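Local coordinates for protein restriction endonuclease AspBHI (Azoarcus sp., PDB 4OC8) that probably binds and cleaves DNA as a modification-dependent restriction endonuclease, working as an assembly of four subunits, at residues 10-16 / 177-182; 265-271 / 283-288; 313-318 / 342-347; 116-121 / 201-207. One frame throughout, in Å; residues are numbered along the deposited sequence.

Contact 1: residues 10-16 / 177-182; sequences GQVDLIV and EAVIPR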
loop_
_atom_site.group_PDB
_atom_site.type_symbol
_atom_site.label_atom_id
_atom_site.label_comp_id
_atom_site.label_asym_id
_atom_site.label_seq_id
_atom_site.Cartn_x
_atom_site.Cartn_y
_atom_site.Cartn_z
ATOM N N GLY A 10 12.396 11.466 41.040
ATOM C CA GLY A 10 12.200 12.875 41.331
ATOM C C GLY A 10 13.246 13.752 40.666
ATOM O O GLY A 10 13.245 14.975 40.833
ATOM N N GLN A 11 14.134 13.131 39.893
ATOM C CA GLN A 11 15.273 13.850 39.327
ATOM C C GLN A 11 15.464 13.659 37.820
ATOM O O GLN A 11 15.714 14.623 37.096
ATOM C CB GLN A 11 16.558 13.469 40.076
ATOM C CG GLN A 11 16.608 13.991 41.508
ATOM C CD GLN A 11 17.508 13.166 42.406
ATOM O OE1 GLN A 11 18.054 12.142 41.988
ATOM N NE2 GLN A 11 17.666 13.606 43.650
ATOM N N VAL A 12 15.351 12.419 37.353
ATOM C CA VAL A 12 15.634 12.102 35.952
ATOM C C VAL A 12 14.577 12.653 34.978
ATOM O O VAL A 12 13.404 12.787 35.319
ATOM C CB VAL A 12 15.828 10.574 35.756
ATOM C CG1 VAL A 12 14.521 9.835 35.973
ATOM C CG2 VAL A 12 16.399 10.267 34.382
ATOM N N ASP A 13 15.013 12.995 33.770
ATOM C CA ASP A 13 14.113 13.454 32.718
ATOM C C ASP A 13 13.298 12.301 32.122
ATOM O O ASP A 13 13.511 11.135 32.455
ATOM C CB ASP A 13 14.908 14.152 31.610
ATOM C CG ASP A 13 15.224 15.597 31.940
ATOM O OD1 ASP A 13 14.408 16.222 32.653
ATOM O OD2 ASP A 13 16.278 16.104 31.486
ATOM N N LEU A 14 12.366 12.641 31.236
ATOM C CA LEU A 14 11.572 11.645 30.523
ATOM C C LEU A 14 12.243 11.261 29.209
ATOM O O LEU A 14 12.213 12.027 28.244
ATOM C CB LEU A 14 10.165 12.176 30.242
ATOM C CG LEU A 14 9.115 12.109 31.352
ATOM C CD1 LEU A 14 9.471 13.023 32.505
ATOM C CD2 LEU A 14 7.763 12.475 30.788
ATOM N N ILE A 15 12.832 10.070 29.173
ATOM C CA ILE A 15 13.612 9.612 28.023
ATOM C C ILE A 15 12.858 8.555 27.206
ATOM O O ILE A 15 12.322 7.591 27.758
ATOM C CB ILE A 15 14.980 9.060 28.486
ATOM C CG1 ILE A 15 15.683 10.094 29.372
ATOM C CG2 ILE A 15 15.847 8.668 27.291
ATOM C CD1 ILE A 15 16.667 9.504 30.361
ATOM N N VAL A 16 12.813 8.748 25.891
ATOM C CA VAL A 16 12.079 7.849 25.005
ATOM C C VAL A 16 12.502 6.390 25.175
ATOM O O VAL A 16 13.688 6.059 25.085
ATOM C CB VAL A 16 12.226 8.266 23.532
ATOM C CG1 VAL A 16 11.664 7.194 22.616
ATOM C CG2 VAL A 16 11.537 9.600 23.295
ATOM N N GLU A 177 11.388 14.073 19.661
ATOM C CA GLU A 177 12.176 14.580 20.778
ATOM C C GLU A 177 12.668 13.397 21.603
ATOM O O GLU A 177 11.866 12.584 22.046
ATOM C CB GLU A 177 11.337 15.507 21.664
ATOM C CG GLU A 177 10.809 16.745 20.951
ATOM C CD GLU A 177 11.901 17.761 20.619
ATOM O OE1 GLU A 177 12.971 17.737 21.267
ATOM O OE2 GLU A 177 11.684 18.594 19.713
ATOM N N ALA A 178 13.976 13.299 21.814
ATOM C CA ALA A 178 14.536 12.175 22.563
ATOM C C ALA A 178 14.377 12.345 24.073
ATOM O O ALA A 178 14.228 11.364 24.802
ATOM C CB ALA A 178 15.999 11.961 22.202
ATOM N N VAL A 179 14.419 13.588 24.543
ATOM C CA VAL A 179 14.320 13.854 25.975
ATOM C C VAL A 179 13.338 14.977 26.300
ATOM O O VAL A 179 13.424 16.084 25.760
ATOM C CB VAL A 179 15.689 14.199 26.596
ATOM C CG1 VAL A 179 15.531 14.467 28.076
ATOM C CG2 VAL A 179 16.691 13.072 26.363
ATOM N N ILE A 180 12.401 14.676 27.190
ATOM C CA ILE A 180 11.441 15.667 27.648
ATOM C C ILE A 180 11.793 16.095 29.070
ATOM O O ILE A 180 11.746 15.287 29.995
ATOM C CB ILE A 180 10.011 15.108 27.618
ATOM C CG1 ILE A 180 9.747 14.414 26.280
ATOM C CG2 ILE A 180 9.006 16.212 27.865
ATOM C CD1 ILE A 180 9.849 15.336 25.093
ATOM N N PRO A 181 12.162 17.372 29.240
ATOM C CA PRO A 181 12.581 17.908 30.536
ATOM C C PRO A 181 11.474 17.756 31.566
ATOM O O PRO A 181 10.362 18.213 31.308
ATOM C CB PRO A 181 12.794 19.395 30.239
ATOM C CG PRO A 181 13.038 19.467 28.778
ATOM C CD PRO A 181 12.178 18.400 28.188
ATOM N N ARG A 182 11.760 17.133 32.706
ATOM C CA ARG A 182 10.755 17.017 33.757
ATOM C C ARG A 182 10.430 18.379 34.370
ATOM O O ARG A 182 9.334 18.583 34.895
ATOM C CB ARG A 182 11.165 16.010 34.838
ATOM C CG ARG A 182 12.350 16.420 35.691
ATOM C CD ARG A 182 12.475 15.512 36.911
ATOM N NE ARG A 182 11.574 15.911 37.991
ATOM C CZ ARG A 182 10.826 15.069 38.698
ATOM N NH1 ARG A 182 10.862 13.769 38.438
ATOM N NH2 ARG A 182 10.041 15.530 39.663
#
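Leu14 and Ile180 form a hydrogen-bonded antiparallel pair, next to the non-hydrogen-bonded pair Ile15 and Val179, in a two-stranded sheet whose segments run 171° apart. Ile180 N reaches Leu14 O at 2.9 Å, Leu14 N returns the bond to Ile180 O, and Val16 N binds Ala178 O. Leu14 and Ile180, CB to CB at 3.9 Å, turn their branched chains onto Phe136 in the interior, whereas Ile15 and Val179 receive Leu92 of the second subunit. Where the strand gives way to helix 182-189, a side chain takes over the pairing: Asp13 OD1 accepts the N-H of Arg182 at 2.8 Å, on its anti side and 33° out of the carboxylate plane. Arg182 has CG between its backbone N and carbonyl carbon (chi1 68°) and runs along the opposing backbone until Gly10 O lies over the guanidinium, 3.2 Å from Arg182 CZ. Its NH1 bonds Pro36 O. A leucine in place of Arg182 would probably leave Pro36 O without this donor and the Gly10 carbonyl without its flat, charged neighbour. The acidic Asp13 at a helix start and the cationic Arg182 among carbonyl oxygens are each likely to be favoured electrostatically.

Contact 2: residues 265-271 / 283-288; sequences PDVARLD and GIGRLR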
loop_
_atom_site.group_PDB
_atom_site.type_symbol
_atom_site.label_atom_id
_atom_site.label_comp_id
_atom_site.label_asym_id
_atom_site.label_seq_id
_atom_site.Cartn_x
_atom_site.Cartn_y
_atom_site.Cartn_z
ATOM N N PRO A 265 -3.507 -3.059 1.441
ATOM C CA PRO A 265 -4.036 -1.697 1.393
ATOM C C PRO A 265 -5.016 -1.372 0.254
ATOM O O PRO A 265 -5.321 -0.202 0.014
ATOM C CB PRO A 265 -2.780 -0.840 1.257
ATOM C CG PRO A 265 -1.611 -1.738 1.374
ATOM C CD PRO A 265 -2.080 -3.105 1.101
ATOM N N ASP A 266 -5.524 -2.393 -0.414
ATOM C CA ASP A 266 -6.519 -2.212 -1.453
ATOM C C ASP A 266 -7.668 -3.091 -1.023
ATOM O O ASP A 266 -7.953 -3.232 0.163
ATOM C CB ASP A 266 -5.953 -2.757 -2.774
ATOM C CG ASP A 266 -6.370 -1.947 -4.006
ATOM O OD1 ASP A 266 -7.402 -1.242 -3.954
ATOM O OD2 ASP A 266 -5.669 -2.050 -5.030
ATOM N N VAL A 267 -8.345 -3.654 -2.007
ATOM C CA VAL A 267 -8.945 -4.953 -1.863
ATOM C C VAL A 267 -8.171 -5.593 -3.028
ATOM O O VAL A 267 -8.341 -5.179 -4.176
ATOM C CB VAL A 267 -10.465 -4.906 -2.121
ATOM C CG1 VAL A 267 -11.177 -6.119 -1.567
ATOM C CG2 VAL A 267 -11.036 -3.648 -1.493
ATOM N N ALA A 268 -7.278 -6.544 -2.757
ATOM C CA ALA A 268 -6.438 -7.058 -3.828
ATOM C C ALA A 268 -7.333 -7.741 -4.859
ATOM O O ALA A 268 -8.301 -8.426 -4.505
ATOM C CB ALA A 268 -5.383 -8.025 -3.285
ATOM N N ARG A 269 -7.017 -7.546 -6.134
ATOM C CA ARG A 269 -7.657 -8.332 -7.181
ATOM C C ARG A 269 -7.057 -9.724 -7.145
ATOM O O ARG A 269 -5.856 -9.866 -6.951
ATOM C CB ARG A 269 -7.429 -7.720 -8.560
ATOM C CG ARG A 269 -8.654 -7.045 -9.137
ATOM C CD ARG A 269 -9.020 -5.808 -8.343
ATOM N NE ARG A 269 -8.083 -4.711 -8.565
ATOM C CZ ARG A 269 -7.342 -4.149 -7.614
ATOM N NH1 ARG A 269 -7.422 -4.579 -6.361
ATOM N NH2 ARG A 269 -6.525 -3.151 -7.919
ATOM N N LEU A 270 -7.877 -10.752 -7.331
ATOM C CA LEU A 270 -7.387 -12.117 -7.168
ATOM C C LEU A 270 -7.670 -13.037 -8.356
ATOM O O LEU A 270 -8.810 -13.176 -8.802
ATOM C CB LEU A 270 -7.928 -12.726 -5.870
ATOM C CG LEU A 270 -7.490 -12.018 -4.586
ATOM C CD1 LEU A 270 -8.156 -12.642 -3.374
ATOM C CD2 LEU A 270 -5.974 -12.039 -4.440
ATOM N N ASP A 271 -6.609 -13.647 -8.872
ATOM C CA ASP A 271 -6.728 -14.726 -9.838
ATOM C C ASP A 271 -6.090 -15.957 -9.206
ATOM O O ASP A 271 -4.868 -16.114 -9.222
ATOM C CB ASP A 271 -6.028 -14.371 -11.150
ATOM C CG ASP A 271 -6.336 -15.354 -12.263
ATOM O OD1 ASP A 271 -6.880 -16.443 -11.975
ATOM O OD2 ASP A 271 -6.031 -15.033 -13.433
ATOM N N GLY A 283 -1.329 -18.770 -7.958
ATOM C CA GLY A 283 -2.219 -17.687 -7.579
ATOM C C GLY A 283 -1.547 -16.332 -7.646
ATOM O O GLY A 283 -0.455 -16.156 -7.118
ATOM N N ILE A 284 -2.190 -15.371 -8.303
ATOM C CA ILE A 284 -1.639 -14.022 -8.366
ATOM C C ILE A 284 -2.650 -12.965 -7.957
ATOM O O ILE A 284 -3.860 -13.199 -7.971
ATOM C CB ILE A 284 -1.089 -13.656 -9.765
ATOM C CG1 ILE A 284 -2.216 -13.593 -10.793
ATOM C CG2 ILE A 284 0.016 -14.611 -10.183
ATOM C CD1 ILE A 284 -1.774 -13.066 -12.133
ATOM N N GLY A 285 -2.132 -11.794 -7.604
ATOM C CA GLY A 285 -2.945 -10.684 -7.153
ATOM C C GLY A 285 -2.526 -9.356 -7.751
ATOM O O GLY A 285 -1.385 -9.189 -8.195
ATOM N N ARG A 286 -3.461 -8.412 -7.772
ATOM C CA ARG A 286 -3.175 -7.056 -8.227
ATOM C C ARG A 286 -3.477 -6.047 -7.109
ATOM O O ARG A 286 -4.528 -6.099 -6.464
ATOM C CB ARG A 286 -3.972 -6.736 -9.499
ATOM C CG ARG A 286 -3.380 -5.625 -10.361
ATOM C CD ARG A 286 -2.176 -6.098 -11.170
ATOM N NE ARG A 286 -2.541 -7.040 -12.227
ATOM C CZ ARG A 286 -1.686 -7.515 -13.130
ATOM N NH1 ARG A 286 -0.415 -7.132 -13.108
ATOM N NH2 ARG A 286 -2.100 -8.372 -14.057
ATOM N N LEU A 287 -2.540 -5.134 -6.882
ATOM C CA LEU A 287 -2.632 -4.170 -5.790
ATOM C C LEU A 287 -2.449 -2.749 -6.309
ATOM O O LEU A 287 -1.594 -2.495 -7.149
ATOM C CB LEU A 287 -1.557 -4.471 -4.746
ATOM C CG LEU A 287 -1.405 -3.509 -3.571
ATOM C CD1 LEU A 287 -2.596 -3.622 -2.650
ATOM C CD2 LEU A 287 -0.113 -3.787 -2.821
ATOM N N ARG A 288 -3.247 -1.820 -5.804
ATOM C CA ARG A 288 -3.124 -0.425 -6.210
ATOM C C ARG A 288 -2.381 0.349 -5.134
ATOM O O ARG A 288 -2.647 0.190 -3.949
ATOM C CB ARG A 288 -4.507 0.181 -6.440
ATOM C CG ARG A 288 -4.550 1.439 -7.245
ATOM C CD ARG A 288 -5.966 1.670 -7.760
ATOM N NE ARG A 288 -6.956 1.285 -6.759
ATOM C CZ ARG A 288 -8.272 1.386 -6.918
ATOM N NH1 ARG A 288 -8.777 1.867 -8.047
ATOM N NH2 ARG A 288 -9.082 1.008 -5.941
#
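The guanidinium of Arg269 has Arg286 O above one face, offset toward the rim and 3.3 Å from Arg269 NH1 at an angle too poor for a bond; at its edge, in the plane, lie Asp266 OD2, whose place is less sure, and the backbone carbon of Val267. Bends at chi2 and chi3 curl the Arg269 chain back over its own segment, which explains this placing. The Arg288 guanidinium turns its edge to the same carboxylate, the two planes 32° apart, and Arg288 NH2 makes a weak salt bridge of 3.4 Å to Asp266 OD1. Asp266 thus stands between two arginines, whose charges it probably offsets in part. The stronger partner of Arg288 is Asp74 of the third subunit, so the network reaches the assembly interface. Strand 269-271 forms an outer edge, within this chain, of the five-stranded mixed sheet of the PD-(D/E)XK-clan domain, pairing antiparallel with strand 284-289. Arg269 N and Arg286 N bond to each other's carbonyls, and Asp271 N binds Ile284 O at 2.9 Å. Arg269 CB and Arg286 CB lie 3.7 Å apart on one face of the sheet; Asp271 CB meets Ile284 CG1 there too. On the other face Leu270 CD2 settles 4.3 Å from Gly285 CA, which has no side chain to hinder it. Past the last bridged pair, Leu287 CD1 fits against Pro265 CD at 3.8 Å and also touches Asp266 CB, while Leu287 packs on Val298 of the next strand.

Contact 3: residues 313-318 / 342-347; sequences VGVKEV and QAYQEV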
loop_
_atom_site.group_PDB
_atom_site.type_symbol
_atom_site.label_atom_id
_atom_site.label_comp_id
_atom_site.label_asym_id
_atom_site.label_seq_id
_atom_site.Cartn_x
_atom_site.Cartn_y
_atom_site.Cartn_z
ATOM N N VAL A 313 7.408 -24.157 7.699
ATOM C CA VAL A 313 7.588 -23.810 6.298
ATOM C C VAL A 313 9.075 -23.582 6.063
ATOM O O VAL A 313 9.701 -22.761 6.729
ATOM C CB VAL A 313 6.771 -22.571 5.899
ATOM C CG1 VAL A 313 7.234 -22.036 4.556
ATOM C CG2 VAL A 313 5.287 -22.917 5.857
ATOM N N GLY A 314 9.644 -24.330 5.128
ATOM C CA GLY A 314 11.079 -24.307 4.940
ATOM C C GLY A 314 11.556 -23.691 3.642
ATOM O O GLY A 314 10.794 -23.056 2.914
ATOM N N VAL A 315 12.837 -23.900 3.361
ATOM C CA VAL A 315 13.499 -23.349 2.189
ATOM C C VAL A 315 12.802 -23.719 0.876
ATOM O O VAL A 315 12.743 -22.910 -0.046
ATOM C CB VAL A 315 14.973 -23.813 2.149
ATOM C CG1 VAL A 315 15.685 -23.283 0.911
ATOM C CG2 VAL A 315 15.685 -23.370 3.411
ATOM N N LYS A 316 12.266 -24.934 0.806
ATOM C CA LYS A 316 11.643 -25.449 -0.414
ATOM C C LYS A 316 10.373 -24.668 -0.777
ATOM O O LYS A 316 10.251 -24.092 -1.884
ATOM C CB LYS A 316 11.329 -26.934 -0.217
ATOM C CG LYS A 316 10.867 -27.687 -1.455
ATOM C CD LYS A 316 10.674 -29.171 -1.131
ATOM C CE LYS A 316 10.218 -29.974 -2.347
ATOM N NZ LYS A 316 8.846 -29.611 -2.800
ATOM N N GLU A 317 9.439 -24.647 0.173
ATOM C CA GLU A 317 8.166 -23.954 0.012
ATOM C C GLU A 317 8.376 -22.500 -0.368
ATOM O O GLU A 317 7.753 -21.997 -1.303
ATOM C CB GLU A 317 7.344 -24.025 1.300
ATOM C CG GLU A 317 6.822 -25.406 1.647
ATOM C CD GLU A 317 7.836 -26.251 2.391
ATOM O OE1 GLU A 317 9.014 -25.839 2.477
ATOM O OE2 GLU A 317 7.447 -27.329 2.893
ATOM N N VAL A 318 9.261 -21.831 0.364
ATOM C CA VAL A 318 9.570 -20.434 0.096
ATOM C C VAL A 318 10.187 -20.269 -1.289
ATOM O O VAL A 318 9.834 -19.349 -2.018
ATOM C CB VAL A 318 10.508 -19.852 1.164
ATOM C CG1 VAL A 318 10.959 -18.462 0.772
ATOM C CG2 VAL A 318 9.806 -19.824 2.510
ATOM N N GLN A 342 16.118 -21.089 9.090
ATOM C CA GLN A 342 16.864 -21.009 7.836
ATOM C C GLN A 342 16.136 -20.212 6.747
ATOM O O GLN A 342 16.728 -19.343 6.104
ATOM C CB GLN A 342 17.217 -22.406 7.324
ATOM C CG GLN A 342 18.113 -22.404 6.087
ATOM C CD GLN A 342 18.400 -23.803 5.559
ATOM O OE1 GLN A 342 17.923 -24.800 6.108
ATOM N NE2 GLN A 342 19.181 -23.881 4.484
ATOM N N ALA A 343 14.851 -20.499 6.553
ATOM C CA ALA A 343 14.070 -19.850 5.500
ATOM C C ALA A 343 13.849 -18.360 5.766
ATOM O O ALA A 343 13.989 -17.531 4.862
ATOM C CB ALA A 343 12.738 -20.565 5.308
ATOM N N TYR A 344 13.498 -18.033 7.009
ATOM C CA TYR A 344 13.311 -16.650 7.431
ATOM C C TYR A 344 14.599 -15.873 7.214
ATOM O O TYR A 344 14.597 -14.792 6.620
ATOM C CB TYR A 344 12.930 -16.601 8.911
ATOM C CG TYR A 344 11.909 -15.540 9.264
ATOM C CD1 TYR A 344 12.018 -14.244 8.776
ATOM C CD2 TYR A 344 10.828 -15.842 10.081
ATOM C CE1 TYR A 344 11.074 -13.276 9.101
ATOM C CE2 TYR A 344 9.882 -14.886 10.408
ATOM C CZ TYR A 344 10.006 -13.606 9.918
ATOM O OH TYR A 344 9.058 -12.661 10.250
ATOM N N GLN A 345 15.699 -16.444 7.698
ATOM C CA GLN A 345 17.018 -15.838 7.576
ATOM C C GLN A 345 17.358 -15.588 6.114
ATOM O O GLN A 345 17.828 -14.509 5.758
ATOM C CB GLN A 345 18.082 -16.736 8.215
ATOM C CG GLN A 345 19.413 -16.046 8.488
ATOM C CD GLN A 345 19.372 -15.145 9.716
ATOM O OE1 GLN A 345 18.935 -15.560 10.793
ATOM N NE2 GLN A 345 19.829 -13.904 9.557
ATOM N N GLU A 346 17.111 -16.584 5.269
ATOM C CA GLU A 346 17.387 -16.460 3.842
ATOM C C GLU A 346 16.582 -15.315 3.237
ATOM O O GLU A 346 17.116 -14.489 2.488
ATOM C CB GLU A 346 17.081 -17.776 3.124
ATOM C CG GLU A 346 17.240 -17.727 1.610
ATOM C CD GLU A 346 17.268 -19.111 0.980
ATOM O OE1 GLU A 346 18.083 -19.948 1.427
ATOM O OE2 GLU A 346 16.477 -19.362 0.044
ATOM N N VAL A 347 15.302 -15.258 3.590
ATOM C CA VAL A 347 14.403 -14.238 3.054
ATOM C C VAL A 347 14.786 -12.815 3.474
ATOM O O VAL A 347 14.831 -11.912 2.635
ATOM C CB VAL A 347 12.930 -14.534 3.420
ATOM C CG1 VAL A 347 12.047 -13.327 3.146
ATOM C CG2 VAL A 347 12.440 -15.735 2.645
#
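Val318 and Ala343 meet in the close half of this helix-to-helix contact. Val318 CG1 lies 3.6 Å from Val347 CG2, the two side chains crossing obliquely, and Val318 CG2 rests 4.1 Å from Ala343 CB. That single methyl also faces the start of the other helix, with Ala343 CB 3.7 Å from Gly314 C; alanine is small enough to let the helix start come near, Val315 CA and Ala343 CA being 4.9 Å apart. Gly314 occupies the N-cap, and its N-H is taken by Glu317 OE1 at 3.1 Å, from above the carboxylate plane. Toward solvent the contact changes character. Val315 CG2 touches Gln342 CD at 3.5 Å along an extended chain whose CG is anti to the backbone N (chi1 -174°), while Val315 CG1 comes only to 4.1 Å from the Glu346 carboxylate. A serine in place of Val315 would probably strip the Gln342 stem of its apolar support and leave its chain more free to turn. The helices belong to successive beta-alpha-beta crossovers, linking the parallel strands 294-305, 330-335 and 354-357. With no hydrogen bond between the segments, cohesion rests on methyl packing and burial, and the polar ends of Gln342 and Glu346 border the apolar patch.

Contact 4: residues 116-121 / 201-207; sequences RHLVPP and WNAWLSA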
loop_
_atom_site.group_PDB
_atom_site.type_symbol
_atom_site.label_atom_id
_atom_site.label_comp_id
_atom_site.label_asym_id
_atom_site.label_seq_id
_atom_site.Cartn_x
_atom_site.Cartn_y
_atom_site.Cartn_z
ATOM N N ARG A 116 -4.644 25.809 19.782
ATOM C CA ARG A 116 -3.733 24.758 20.215
ATOM C C ARG A 116 -3.071 25.042 21.553
ATOM O O ARG A 116 -2.428 24.163 22.135
ATOM C CB ARG A 116 -2.673 24.506 19.153
ATOM C CG ARG A 116 -3.224 23.907 17.883
ATOM C CD ARG A 116 -2.118 23.673 16.887
ATOM N NE ARG A 116 -1.568 24.930 16.398
ATOM C CZ ARG A 116 -1.879 25.468 15.225
ATOM N NH1 ARG A 116 -2.729 24.848 14.415
ATOM N NH2 ARG A 116 -1.330 26.617 14.855
ATOM N N HIS A 117 -3.222 26.272 22.035
ATOM C CA HIS A 117 -2.617 26.673 23.300
ATOM C C HIS A 117 -3.320 26.029 24.494
ATOM O O HIS A 117 -2.746 25.926 25.580
ATOM C CB HIS A 117 -2.616 28.196 23.434
ATOM C CG HIS A 117 -3.958 28.823 23.215
ATOM N ND1 HIS A 117 -4.458 29.084 21.960
ATOM C CD2 HIS A 117 -4.900 29.243 24.095
ATOM C CE1 HIS A 117 -5.656 29.637 22.072
ATOM N NE2 HIS A 117 -5.945 29.745 23.354
ATOM N N LEU A 118 -4.558 25.588 24.287
ATOM C CA LEU A 118 -5.321 24.929 25.343
ATOM C C LEU A 118 -4.997 23.443 25.417
ATOM O O LEU A 118 -5.190 22.809 26.456
ATOM C CB LEU A 118 -6.820 25.110 25.115
ATOM C CG LEU A 118 -7.286 26.548 24.901
ATOM C CD1 LEU A 118 -8.751 26.574 24.520
ATOM C CD2 LEU A 118 -7.031 27.377 26.147
ATOM N N VAL A 119 -4.507 22.893 24.313
ATOM C CA VAL A 119 -4.161 21.480 24.269
ATOM C C VAL A 119 -2.993 21.174 25.203
ATOM O O VAL A 119 -1.917 21.759 25.080
ATOM C CB VAL A 119 -3.815 21.032 22.843
ATOM C CG1 VAL A 119 -3.429 19.565 22.830
ATOM C CG2 VAL A 119 -4.991 21.279 21.920
ATOM N N PRO A 120 -3.211 20.261 26.156
ATOM C CA PRO A 120 -2.158 19.894 27.102
ATOM C C PRO A 120 -1.172 18.941 26.458
ATOM O O PRO A 120 -1.557 18.190 25.564
ATOM C CB PRO A 120 -2.927 19.164 28.202
ATOM C CG PRO A 120 -4.096 18.574 27.505
ATOM C CD PRO A 120 -4.475 19.556 26.429
ATOM N N PRO A 121 0.093 18.980 26.894
ATOM C CA PRO A 121 1.081 17.986 26.469
ATOM C C PRO A 121 0.599 16.572 26.775
ATOM O O PRO A 121 0.192 16.281 27.902
ATOM C CB PRO A 121 2.305 18.325 27.325
ATOM C CG PRO A 121 2.166 19.772 27.601
ATOM C CD PRO A 121 0.689 20.015 27.756
ATOM N N TRP A 201 7.388 20.742 19.838
ATOM C CA TRP A 201 6.167 21.196 20.485
ATOM C C TRP A 201 5.837 22.645 20.136
ATOM O O TRP A 201 4.709 22.946 19.749
ATOM C CB TRP A 201 6.231 21.016 22.000
ATOM C CG TRP A 201 4.952 21.430 22.663
ATOM C CD1 TRP A 201 4.676 22.641 23.226
ATOM C CD2 TRP A 201 3.763 20.642 22.806
ATOM N NE1 TRP A 201 3.397 22.653 23.722
ATOM C CE2 TRP A 201 2.814 21.438 23.476
ATOM C CE3 TRP A 201 3.412 19.339 22.437
ATOM C CZ2 TRP A 201 1.534 20.974 23.783
ATOM C CZ3 TRP A 201 2.139 18.881 22.748
ATOM C CH2 TRP A 201 1.219 19.696 23.412
ATOM N N ASN A 202 6.815 23.538 20.272
ATOM C CA ASN A 202 6.600 24.945 19.934
ATOM C C ASN A 202 6.231 25.101 18.468
ATOM O O ASN A 202 5.360 25.897 18.113
ATOM C CB ASN A 202 7.836 25.789 20.253
ATOM C CG ASN A 202 8.051 25.969 21.739
ATOM O OD1 ASN A 202 7.096 26.081 22.507
ATOM N ND2 ASN A 202 9.314 25.997 22.157
ATOM N N ALA A 203 6.903 24.327 17.623
ATOM C CA ALA A 203 6.623 24.307 16.196
ATOM C C ALA A 203 5.169 23.931 15.953
ATOM O O ALA A 203 4.470 24.583 15.162
ATOM C CB ALA A 203 7.545 23.334 15.494
ATOM N N TRP A 204 4.712 22.886 16.640
ATOM C CA TRP A 204 3.323 22.473 16.494
ATOM C C TRP A 204 2.377 23.572 16.980
ATOM O O TRP A 204 1.328 23.809 16.383
ATOM C CB TRP A 204 3.044 21.146 17.212
ATOM C CG TRP A 204 1.614 20.712 17.059
ATOM C CD1 TRP A 204 1.055 20.092 15.976
ATOM C CD2 TRP A 204 0.557 20.892 18.007
ATOM N NE1 TRP A 204 -0.282 19.868 16.197
ATOM C CE2 TRP A 204 -0.613 20.352 17.438
ATOM C CE3 TRP A 204 0.487 21.453 19.287
ATOM C CZ2 TRP A 204 -1.838 20.358 18.101
ATOM C CZ3 TRP A 204 -0.729 21.460 19.945
ATOM C CH2 TRP A 204 -1.876 20.920 19.351
ATOM N N LEU A 205 2.762 24.248 18.058
ATOM C CA LEU A 205 1.949 25.319 18.619
ATOM C C LEU A 205 1.760 26.466 17.637
ATOM O O LEU A 205 0.641 26.936 17.427
ATOM C CB LEU A 205 2.571 25.847 19.910
ATOM C CG LEU A 205 2.166 25.130 21.195
ATOM C CD1 LEU A 205 2.900 25.719 22.383
ATOM C CD2 LEU A 205 0.668 25.242 21.378
ATOM N N SER A 206 2.859 26.914 17.037
ATOM C CA SER A 206 2.817 28.075 16.155
ATOM C C SER A 206 2.247 27.776 14.773
ATOM O O SER A 206 1.405 28.520 14.276
ATOM C CB SER A 206 4.199 28.721 16.025
ATOM O OG SER A 206 5.193 27.756 15.733
ATOM N N ALA A 207 2.703 26.687 14.158
ATOM C CA ALA A 207 2.389 26.441 12.751
ATOM C C ALA A 207 1.341 25.349 12.546
ATOM O O ALA A 207 0.694 25.286 11.501
ATOM C CB ALA A 207 3.661 26.115 11.977
#
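Arg116 lies over one face of the Trp204 ring, with its chain slanting across the indole: Arg116 CD sits 3.6 Å from the centroid of the six-membered ring, 14° off the normal, a CH-pi contact. The guanidinium does not stack; its plane stands 64° to the ring, because a bend at chi3 (-68°) carries it past the indole to the helix backbone. There Arg116 NE, at 3.2 Å, and Arg116 NH2, at 3.3 Å, grip Leu205 O side-on. Both come from the same face of the carbonyl, well above its plane, while the oxygen lies in the guanidinium plane. Leu205 belongs to the last turn of helix 199-207, where carbonyls run short of helical partners, so a long, two-handed donor is apt. In this N-terminal domain, assigned to the PUA clan, the contact seats the helix on the loop between helix 100-113 and strand 122-127. Trp204 directs its rim at Val119, CH2 lying 4.0 Å from Val119 CB, and the beta-branched valine is backed by Ile107 and Trp110. Trp201, three residues earlier, likewise has CG anti to its backbone nitrogen and reaches the loop at the prolines. Val119 O lies at its edge in the ring plane, 3.8 Å from Trp201 CZ2. Pro121 CG stands over one face, offset toward the rim, and Pro121 CA approaches Trp201 CH2 at 3.5 Å. Trp184 also meets Trp201 edge-to-face.

How the contacts relate
From the N terminus, 10-16 comes first and waits until 177-182 for its partner, so contact 1 closes a long loop carrying much of the N-terminal beta sheet. Contact 4 opens inside that loop at 116-121 and closes beyond it at 201-207; the two therefore cross, with centres about 19 Å apart and nearest atoms about 5 Å apart. Between them they fasten the chain's beginning, the loop 116-121 and helix 199-207 within the N-terminal domain. Contacts 2 and 3 follow in series within the endonuclease domain, centres about 24 Å apart: contact 2 closes a short excursion at the sheet edge, and contact 3 joins two helices of the crossovers. No contact here bridges the domains.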